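PDB 2IEE: probable ABC transporter extracellular-binding protein YckB from Bacillus subtilis, which probably serves as the membrane-anchored solute-binding component of a binding-protein-dependent ABC transport system, capturing an unidentified solute outside the cell. Local coordinates for residues Asp85-Val93 / Pro206-Lys214; Arg97-Thr105 / Lys215-Asn225. All coordinates share one frame; numbering follows the deposited sequence.

Contact 1. Residues Asp85-Val93 / Pro206-Lys214; sequences DAAANDIDV and PNKQALVMK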
loop_
_atom_site.group_PDB
_atom_site.type_symbol
_atom_site.label_atom_id
_atom_site.label_comp_id
_atom_site.label_asym_id
_atom_site.label_seq_id
_atom_site.Cartn_x
_atom_site.Cartn_y
_atom_site.Cartn_z
ATOM N N ASP A 85 1.889 -20.189 2.671
ATOM C CA ASP A 85 2.554 -19.968 3.952
ATOM C C ASP A 85 2.336 -18.554 4.482
ATOM O O ASP A 85 2.448 -18.302 5.687
ATOM C CB ASP A 85 4.059 -20.223 3.825
ATOM C CG ASP A 85 4.377 -21.634 3.365
ATOM O OD1 ASP A 85 3.799 -22.587 3.920
ATOM O OD2 ASP A 85 5.215 -21.788 2.456
ATOM N N ALA A 86 2.027 -17.626 3.585
ATOM C CA ALA A 86 1.810 -16.251 3.986
ATOM C C ALA A 86 1.175 -15.464 2.858
ATOM O O ALA A 86 1.116 -15.927 1.721
ATOM C CB ALA A 86 3.139 -15.613 4.383
ATOM N N ALA A 87 0.697 -14.270 3.188
ATOM C CA ALA A 87 0.076 -13.390 2.208
ATOM C C ALA A 87 0.716 -12.007 2.331
ATOM O O ALA A 87 0.834 -11.461 3.433
ATOM C CB ALA A 87 -1.421 -13.304 2.458
ATOM N N ALA A 88 1.144 -11.460 1.199
ATOM C CA ALA A 88 1.774 -10.143 1.155
ATOM C C ALA A 88 1.014 -9.329 0.120
ATOM O O ALA A 88 1.244 -9.462 -1.080
ATOM C CB ALA A 88 3.238 -10.272 0.752
ATOM N N ASN A 89 0.106 -8.482 0.580
ATOM C CA ASN A 89 -0.688 -7.710 -0.354
ATOM C C ASN A 89 -1.180 -6.405 0.245
ATOM O O ASN A 89 -2.381 -6.150 0.268
ATOM C CB ASN A 89 -1.885 -8.551 -0.814
ATOM C CG ASN A 89 -2.521 -8.021 -2.091
ATOM O OD1 ASN A 89 -3.744 -8.015 -2.231
ATOM N ND2 ASN A 89 -1.687 -7.588 -3.037
ATOM N N ASP A 90 -0.258 -5.592 0.749
ATOM C CA ASP A 90 -0.615 -4.298 1.314
ATOM C C ASP A 90 -1.734 -4.428 2.357
ATOM O O ASP A 90 -2.624 -3.582 2.440
ATOM C CB ASP A 90 -1.059 -3.377 0.169
ATOM C CG ASP A 90 -0.864 -1.910 0.486
ATOM O OD1 ASP A 90 0.253 -1.531 0.909
ATOM O OD2 ASP A 90 -1.823 -1.134 0.295
ATOM N N ILE A 91 -1.675 -5.485 3.160
ATOM C CA ILE A 91 -2.693 -5.725 4.172
ATOM C C ILE A 91 -2.397 -4.974 5.468
ATOM O O ILE A 91 -1.342 -5.152 6.076
ATOM C CB ILE A 91 -2.810 -7.228 4.457
ATOM C CG1 ILE A 91 -3.058 -7.969 3.140
ATOM C CG2 ILE A 91 -3.945 -7.489 5.430
ATOM C CD1 ILE A 91 -3.020 -9.471 3.254
ATOM N N ASP A 92 -3.341 -4.136 5.888
ATOM C CA ASP A 92 -3.156 -3.348 7.098
ATOM C C ASP A 92 -3.145 -4.201 8.354
ATOM O O ASP A 92 -3.802 -5.245 8.433
ATOM C CB ASP A 92 -4.257 -2.288 7.247
ATOM C CG ASP A 92 -4.335 -1.339 6.060
ATOM O OD1 ASP A 92 -3.277 -0.965 5.511
ATOM O OD2 ASP A 92 -5.464 -0.952 5.685
ATOM N N VAL A 93 -2.371 -3.755 9.332
ATOM C CA VAL A 93 -2.312 -4.438 10.607
ATOM C C VAL A 93 -3.476 -3.830 11.378
ATOM O O VAL A 93 -3.561 -2.612 11.497
ATOM C CB VAL A 93 -1.009 -4.119 11.369
ATOM C CG1 VAL A 93 -1.011 -4.833 12.712
ATOM C CG2 VAL A 93 0.194 -4.532 10.543
ATOM N N PRO A 206 -4.238 6.832 9.669
ATOM C CA PRO A 206 -2.904 6.230 9.602
ATOM C C PRO A 206 -3.036 4.715 9.414
ATOM O O PRO A 206 -4.039 4.124 9.808
ATOM C CB PRO A 206 -2.293 6.600 10.949
ATOM C CG PRO A 206 -3.490 6.613 11.862
ATOM C CD PRO A 206 -4.520 7.344 11.021
ATOM N N ASN A 207 -2.030 4.094 8.806
ATOM C CA ASN A 207 -2.063 2.658 8.562
ATOM C C ASN A 207 -0.663 2.100 8.351
ATOM O O ASN A 207 0.273 2.844 8.047
ATOM C CB ASN A 207 -2.939 2.358 7.332
ATOM C CG ASN A 207 -2.461 3.086 6.064
ATOM O OD1 ASN A 207 -1.457 2.714 5.447
ATOM N ND2 ASN A 207 -3.184 4.127 5.679
ATOM N N LYS A 208 -0.525 0.792 8.533
ATOM C CA LYS A 208 0.744 0.104 8.349
ATOM C C LYS A 208 0.480 -1.287 7.796
ATOM O O LYS A 208 -0.553 -1.896 8.091
ATOM C CB LYS A 208 1.515 0.016 9.670
ATOM C CG LYS A 208 0.789 -0.673 10.821
ATOM C CD LYS A 208 1.585 -0.490 12.117
ATOM C CE LYS A 208 0.836 -0.994 13.345
ATOM N NZ LYS A 208 1.621 -0.743 14.594
ATOM N N GLN A 209 1.411 -1.783 6.985
ATOM C CA GLN A 209 1.274 -3.099 6.373
ATOM C C GLN A 209 2.400 -4.049 6.771
ATOM O O GLN A 209 3.532 -3.633 7.047
ATOM C CB GLN A 209 1.232 -2.973 4.846
ATOM C CG GLN A 209 0.097 -2.124 4.314
ATOM C CD GLN A 209 0.259 -0.658 4.653
ATOM O OE1 GLN A 209 1.295 -0.064 4.373
ATOM N NE2 GLN A 209 -0.770 -0.066 5.247
ATOM N N ALA A 210 2.081 -5.336 6.790
ATOM C CA ALA A 210 3.052 -6.351 7.170
ATOM C C ALA A 210 2.684 -7.680 6.541
ATOM O O ALA A 210 1.614 -7.815 5.945
ATOM C CB ALA A 210 3.087 -6.493 8.700
ATOM N N LEU A 211 3.568 -8.661 6.688
ATOM C CA LEU A 211 3.329 -9.990 6.147
ATOM C C LEU A 211 2.323 -10.737 7.022
ATOM O O LEU A 211 2.432 -10.740 8.251
ATOM C CB LEU A 211 4.636 -10.777 6.085
ATOM C CG LEU A 211 4.528 -12.131 5.381
ATOM C CD1 LEU A 211 4.318 -11.917 3.877
ATOM C CD2 LEU A 211 5.792 -12.945 5.651
ATOM N N VAL A 212 1.353 -11.376 6.382
ATOM C CA VAL A 212 0.314 -12.108 7.101
ATOM C C VAL A 212 0.519 -13.620 7.050
ATOM O O VAL A 212 0.707 -14.198 5.978
ATOM C CB VAL A 212 -1.084 -11.802 6.517
ATOM C CG1 VAL A 212 -2.158 -12.341 7.439
ATOM C CG2 VAL A 212 -1.253 -10.299 6.307
HETATM N N MSE A 213 0.498 -14.259 8.211
HETATM C CA MSE A 213 0.644 -15.705 8.257
HETATM C C MSE A 213 -0.220 -16.331 9.345
HETATM O O MSE A 213 -0.757 -15.633 10.211
HETATM C CB MSE A 213 2.127 -16.099 8.399
HETATM C CG MSE A 213 2.919 -15.375 9.468
HETATM SE SE MSE A 213 4.828 -15.126 9.037
HETATM C CE MSE A 213 4.917 -13.246 9.482
ATOM N N LYS A 214 -0.387 -17.647 9.266
ATOM C CA LYS A 214 -1.199 -18.386 10.230
ATOM C C LYS A 214 -0.703 -18.040 11.629
ATOM O O LYS A 214 0.489 -18.116 11.903
ATOM C CB LYS A 214 -1.058 -19.888 9.958
ATOM C CG LYS A 214 -2.161 -20.763 10.526
ATOM C CD LYS A 214 -1.936 -22.211 10.102
ATOM C CE LYS A 214 -2.986 -23.148 10.669
ATOM N NZ LYS A 214 -2.652 -24.576 10.366
HETATM O O HOH W 1 1.118 -19.484 7.838
HETATM O O HOH W 2 0.600 -7.394 3.212
HETATM O O HOH W 3 -3.057 -0.526 9.552
#
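Ala87 and Val212 form an antiparallel hydrogen-bonded pair: Ala87 N gives its hydrogen to Val212 O at 2.8 Å, and Val212 N returns one to Ala87 O at 3.0 Å. A second meeting point lies farther along, where Val93 N bonds to Lys208 O at 2.9 Å. There Gln209 NE2 reaches Asp92 OD1 at 2.7 Å, nearly along the carboxylate C-O axis and within its own amide plane, the two flat groups being turned 67° apart. The bend at chi2 of Gln209 (69°) lays its amide alongside Asp92. NE2 is also bonded to Asn207 OD1 at 2.9 Å, so two acceptors fix its rotation. Between the two meeting points the register shifts by two residues, and one water spans the two segments, accepting from Asn89 N and Ile91 N and donating to Ala210 O. The side chains of Ile91 and Val212 cross at about a right angle, Ile91 CD1 lying 3.6 Å from Val212 CG2, while Leu211 CD1 lies against Ala88 CB. Farther out, Lys108 NZ binds both Asp90 OD1 and Gln209 OE1, and helices 49-60 and 75-81 pack around the alanines. An antiparallel strand returning from the other lobe beside the third parallel strand is characteristic of type II periplasmic-binding-protein folds.

Contact 2. Residues Arg97-Thr105 / Lys215-Asn225; sequences REEKFAFST and KSNAALQKKMN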
loop_
_atom_site.group_PDB
_atom_site.type_symbol
_atom_site.label_atom_id
_atom_site.label_comp_id
_atom_site.label_asym_id
_atom_site.label_seq_id
_atom_site.Cartn_x
_atom_site.Cartn_y
_atom_site.Cartn_z
ATOM N N ARG A 97 -7.646 -8.295 12.943
ATOM C CA ARG A 97 -6.862 -9.283 12.212
ATOM C C ARG A 97 -5.790 -9.939 13.067
ATOM O O ARG A 97 -5.473 -11.108 12.873
ATOM C CB ARG A 97 -6.210 -8.638 10.990
ATOM C CG ARG A 97 -7.202 -8.239 9.921
ATOM C CD ARG A 97 -6.535 -7.483 8.789
ATOM N NE ARG A 97 -7.486 -7.178 7.730
ATOM C CZ ARG A 97 -7.285 -6.273 6.780
ATOM N NH1 ARG A 97 -6.156 -5.573 6.752
ATOM N NH2 ARG A 97 -8.217 -6.065 5.860
ATOM N N GLU A 98 -5.240 -9.189 14.015
ATOM C CA GLU A 98 -4.190 -9.705 14.890
ATOM C C GLU A 98 -4.630 -10.850 15.798
ATOM O O GLU A 98 -3.792 -11.566 16.345
ATOM C CB GLU A 98 -3.616 -8.578 15.747
ATOM C CG GLU A 98 -2.811 -7.554 14.974
ATOM C CD GLU A 98 -2.188 -6.510 15.878
ATOM O OE1 GLU A 98 -2.932 -5.859 16.635
ATOM O OE2 GLU A 98 -0.953 -6.344 15.834
ATOM N N GLU A 99 -5.934 -11.019 15.976
ATOM C CA GLU A 99 -6.427 -12.102 16.817
ATOM C C GLU A 99 -6.645 -13.355 15.985
ATOM O O GLU A 99 -6.758 -14.455 16.526
ATOM C CB GLU A 99 -7.732 -11.698 17.511
ATOM C CG GLU A 99 -7.532 -11.188 18.931
ATOM C CD GLU A 99 -6.522 -10.057 19.009
ATOM O OE1 GLU A 99 -6.860 -8.923 18.600
ATOM O OE2 GLU A 99 -5.385 -10.303 19.470
ATOM N N LYS A 100 -6.688 -13.177 14.668
ATOM C CA LYS A 100 -6.904 -14.280 13.740
ATOM C C LYS A 100 -5.630 -14.714 13.015
ATOM O O LYS A 100 -5.535 -15.844 12.549
ATOM C CB LYS A 100 -7.953 -13.892 12.693
ATOM C CG LYS A 100 -9.320 -13.495 13.240
ATOM C CD LYS A 100 -10.271 -13.164 12.087
ATOM C CE LYS A 100 -11.689 -12.868 12.562
ATOM N NZ LYS A 100 -11.791 -11.589 13.315
ATOM N N PHE A 101 -4.654 -13.819 12.916
ATOM C CA PHE A 101 -3.409 -14.132 12.212
ATOM C C PHE A 101 -2.158 -13.636 12.924
ATOM O O PHE A 101 -2.229 -12.917 13.919
ATOM C CB PHE A 101 -3.428 -13.499 10.821
ATOM C CG PHE A 101 -4.546 -13.974 9.950
ATOM C CD1 PHE A 101 -4.478 -15.214 9.325
ATOM C CD2 PHE A 101 -5.664 -13.174 9.737
ATOM C CE1 PHE A 101 -5.510 -15.656 8.493
ATOM C CE2 PHE A 101 -6.703 -13.603 8.910
ATOM C CZ PHE A 101 -6.621 -14.849 8.287
ATOM N N ALA A 102 -1.008 -14.022 12.389
ATOM C CA ALA A 102 0.269 -13.585 12.930
ATOM C C ALA A 102 0.906 -12.663 11.894
ATOM O O ALA A 102 1.152 -13.067 10.760
ATOM C CB ALA A 102 1.168 -14.774 13.186
ATOM N N PHE A 103 1.161 -11.422 12.285
ATOM C CA PHE A 103 1.779 -10.451 11.392
ATOM C C PHE A 103 3.271 -10.349 11.666
ATOM O O PHE A 103 3.733 -10.621 12.774
ATOM C CB PHE A 103 1.180 -9.063 11.609
ATOM C CG PHE A 103 -0.148 -8.855 10.956
ATOM C CD1 PHE A 103 -0.229 -8.547 9.605
ATOM C CD2 PHE A 103 -1.317 -8.902 11.707
ATOM C CE1 PHE A 103 -1.458 -8.278 9.009
ATOM C CE2 PHE A 103 -2.551 -8.639 11.126
ATOM C CZ PHE A 103 -2.621 -8.323 9.773
ATOM N N SER A 104 4.022 -9.949 10.649
ATOM C CA SER A 104 5.448 -9.739 10.817
ATOM C C SER A 104 5.495 -8.300 11.315
ATOM O O SER A 104 4.455 -7.649 11.410
ATOM C CB SER A 104 6.167 -9.818 9.473
ATOM O OG SER A 104 5.749 -8.765 8.608
ATOM N N THR A 105 6.677 -7.804 11.652
ATOM C CA THR A 105 6.783 -6.418 12.065
ATOM C C THR A 105 6.394 -5.673 10.787
ATOM O O THR A 105 6.535 -6.209 9.689
ATOM C CB THR A 105 8.222 -6.059 12.478
ATOM O OG1 THR A 105 9.143 -6.607 11.527
ATOM C CG2 THR A 105 8.535 -6.621 13.868
ATOM N N LYS A 215 -1.622 -17.661 12.512
ATOM C CA LYS A 215 -1.262 -17.268 13.873
ATOM C C LYS A 215 -0.501 -18.337 14.667
ATOM O O LYS A 215 0.236 -18.013 15.600
ATOM C CB LYS A 215 -2.517 -16.827 14.633
ATOM C CG LYS A 215 -2.229 -16.099 15.936
ATOM C CD LYS A 215 -3.447 -15.328 16.420
ATOM C CE LYS A 215 -3.218 -14.750 17.809
ATOM N NZ LYS A 215 -1.978 -13.933 17.879
ATOM N N SER A 216 -0.669 -19.603 14.294
ATOM C CA SER A 216 0.032 -20.686 14.977
ATOM C C SER A 216 1.476 -20.792 14.485
ATOM O O SER A 216 2.309 -21.440 15.122
ATOM C CB SER A 216 -0.685 -22.016 14.738
ATOM O OG SER A 216 -0.761 -22.303 13.351
ATOM N N ASN A 217 1.769 -20.152 13.355
ATOM C CA ASN A 217 3.112 -20.186 12.769
ATOM C C ASN A 217 4.065 -19.204 13.431
ATOM O O ASN A 217 4.719 -18.406 12.756
ATOM C CB ASN A 217 3.044 -19.887 11.267
ATOM C CG ASN A 217 3.059 -21.148 10.421
ATOM O OD1 ASN A 217 3.065 -22.262 10.948
ATOM N ND2 ASN A 217 3.065 -20.978 9.105
ATOM N N ALA A 218 4.146 -19.268 14.756
ATOM C CA ALA A 218 5.010 -18.375 15.516
ATOM C C ALA A 218 6.488 -18.504 15.145
ATOM O O ALA A 218 7.229 -17.522 15.196
ATOM C CB ALA A 218 4.823 -18.630 17.009
ATOM N N ALA A 219 6.915 -19.713 14.785
ATOM C CA ALA A 219 8.307 -19.948 14.410
ATOM C C ALA A 219 8.639 -19.193 13.121
ATOM O O ALA A 219 9.668 -18.528 13.034
ATOM C CB ALA A 219 8.559 -21.448 14.231
ATOM N N LEU A 220 7.771 -19.306 12.121
ATOM C CA LEU A 220 7.972 -18.603 10.859
ATOM C C LEU A 220 7.959 -17.101 11.132
ATOM O O LEU A 220 8.804 -16.355 10.627
ATOM C CB LEU A 220 6.858 -18.949 9.867
ATOM C CG LEU A 220 6.826 -18.164 8.546
ATOM C CD1 LEU A 220 8.117 -18.370 7.776
ATOM C CD2 LEU A 220 5.637 -18.635 7.719
ATOM N N GLN A 221 6.999 -16.669 11.945
ATOM C CA GLN A 221 6.860 -15.258 12.303
ATOM C C GLN A 221 8.156 -14.684 12.878
ATOM O O GLN A 221 8.595 -13.601 12.480
ATOM C CB GLN A 221 5.742 -15.079 13.330
ATOM C CG GLN A 221 5.353 -13.640 13.561
ATOM C CD GLN A 221 4.396 -13.483 14.719
ATOM O OE1 GLN A 221 3.758 -12.441 14.878
ATOM N NE2 GLN A 221 4.300 -14.517 15.548
ATOM N N LYS A 222 8.764 -15.409 13.816
ATOM C CA LYS A 222 10.002 -14.950 14.443
ATOM C C LYS A 222 11.164 -14.898 13.449
ATOM O O LYS A 222 11.973 -13.972 13.466
ATOM C CB LYS A 222 10.360 -15.856 15.625
ATOM C CG LYS A 222 11.475 -15.304 16.508
ATOM C CD LYS A 222 11.806 -16.233 17.670
ATOM C CE LYS A 222 12.827 -15.591 18.607
ATOM N NZ LYS A 222 14.059 -15.160 17.880
ATOM N N LYS A 223 11.245 -15.896 12.576
ATOM C CA LYS A 223 12.309 -15.945 11.580
ATOM C C LYS A 223 12.187 -14.800 10.576
ATOM O O LYS A 223 13.181 -14.155 10.233
ATOM C CB LYS A 223 12.286 -17.298 10.863
ATOM C CG LYS A 223 12.869 -18.432 11.698
ATOM C CD LYS A 223 14.375 -18.254 11.824
ATOM C CE LYS A 223 15.013 -19.353 12.639
ATOM N NZ LYS A 223 16.501 -19.224 12.641
HETATM N N MSE A 224 10.969 -14.552 10.105
HETATM C CA MSE A 224 10.727 -13.467 9.157
HETATM C C MSE A 224 11.128 -12.133 9.779
HETATM O O MSE A 224 11.804 -11.323 9.142
HETATM C CB MSE A 224 9.250 -13.413 8.760
HETATM C CG MSE A 224 8.879 -14.252 7.551
HETATM SE SE MSE A 224 9.746 -13.621 5.925
HETATM C CE MSE A 224 10.457 -15.300 5.327
ATOM N N ASN A 225 10.710 -11.909 11.023
ATOM C CA ASN A 225 11.035 -10.663 11.715
ATOM C C ASN A 225 12.544 -10.513 11.888
ATOM O O ASN A 225 13.078 -9.404 11.832
ATOM C CB ASN A 225 10.348 -10.607 13.082
ATOM C CG ASN A 225 8.849 -10.360 12.975
ATOM O OD1 ASN A 225 8.307 -10.207 11.877
ATOM N ND2 ASN A 225 8.175 -10.312 14.118
HETATM O O HOH W 4 5.546 -9.642 14.536
HETATM O O HOH W 5 11.378 -7.324 12.657
#
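Thr105 N donates to Asn225 OD1 at 2.9 Å, coming from above the carbonyl plane of the side-chain amide (46° out of it) and not onto a lone pair. The other end of that amide is tied through water: Asn225 ND2 donates to a molecule that itself donates to Phe103 O, both steps at 2.7 Å. A second water joins Asn225 O to Thr105 OG1, while Thr105 CG2 lies 3.7 Å from Asn225 ND2. With an alanine in place of Asn225, Thr105 N is likely to lose its side-chain acceptor, and the water on Phe103 O its amide donor. At the opposite end of the contact Lys215 runs along the backbone of residues 98-101. Its CB sits 3.6 Å from Phe101 C, its CD 3.4 Å from Glu99 O, and the bend at chi4 (54°) turns NZ to Glu98 O in a weak bond of 3.4 Å. Between these ends the methyl of Ala102 wedges between Lys215 CA, 3.5 Å from its CB, and the side chain of Gln221. At Phe101 and Phe103 the bond to CB points away from segment 215-225, and their side chains pack on Leu76 and Val212 respectively. The direct polar links thus run from side chains of 215-225 (Lys215, Asn225) to main-chain atoms of 97-105, with waters adding to them, and the methyl of Ala102 and the aliphatic part of Lys215 give the apolar packing.

How the contacts relate
Two long loops that overlap along one chain illustrate how distant segments build a single lobe. From the N terminus come 85-93 and, just after, 97-105; the chain then crosses outward by strand 108-116, and strand 197-214 brings it back to supply 206-214 and then 215-225. Contact 1 closes a loop with 112 residues between its segments, contact 2 one with 109, and because the segments alternate the loops cross. Strand 197-214 meets both leading segments: Met213 O probably accepts from Ala102 N, and Leu211 N bonds to Ser104 OG. Arg97 NH1 also donates to Asp92 O, tying the two leading segments together. The contacts thus bring strand 86-87, strand 197-214, edge strand 101-103 and helix 218-234 together.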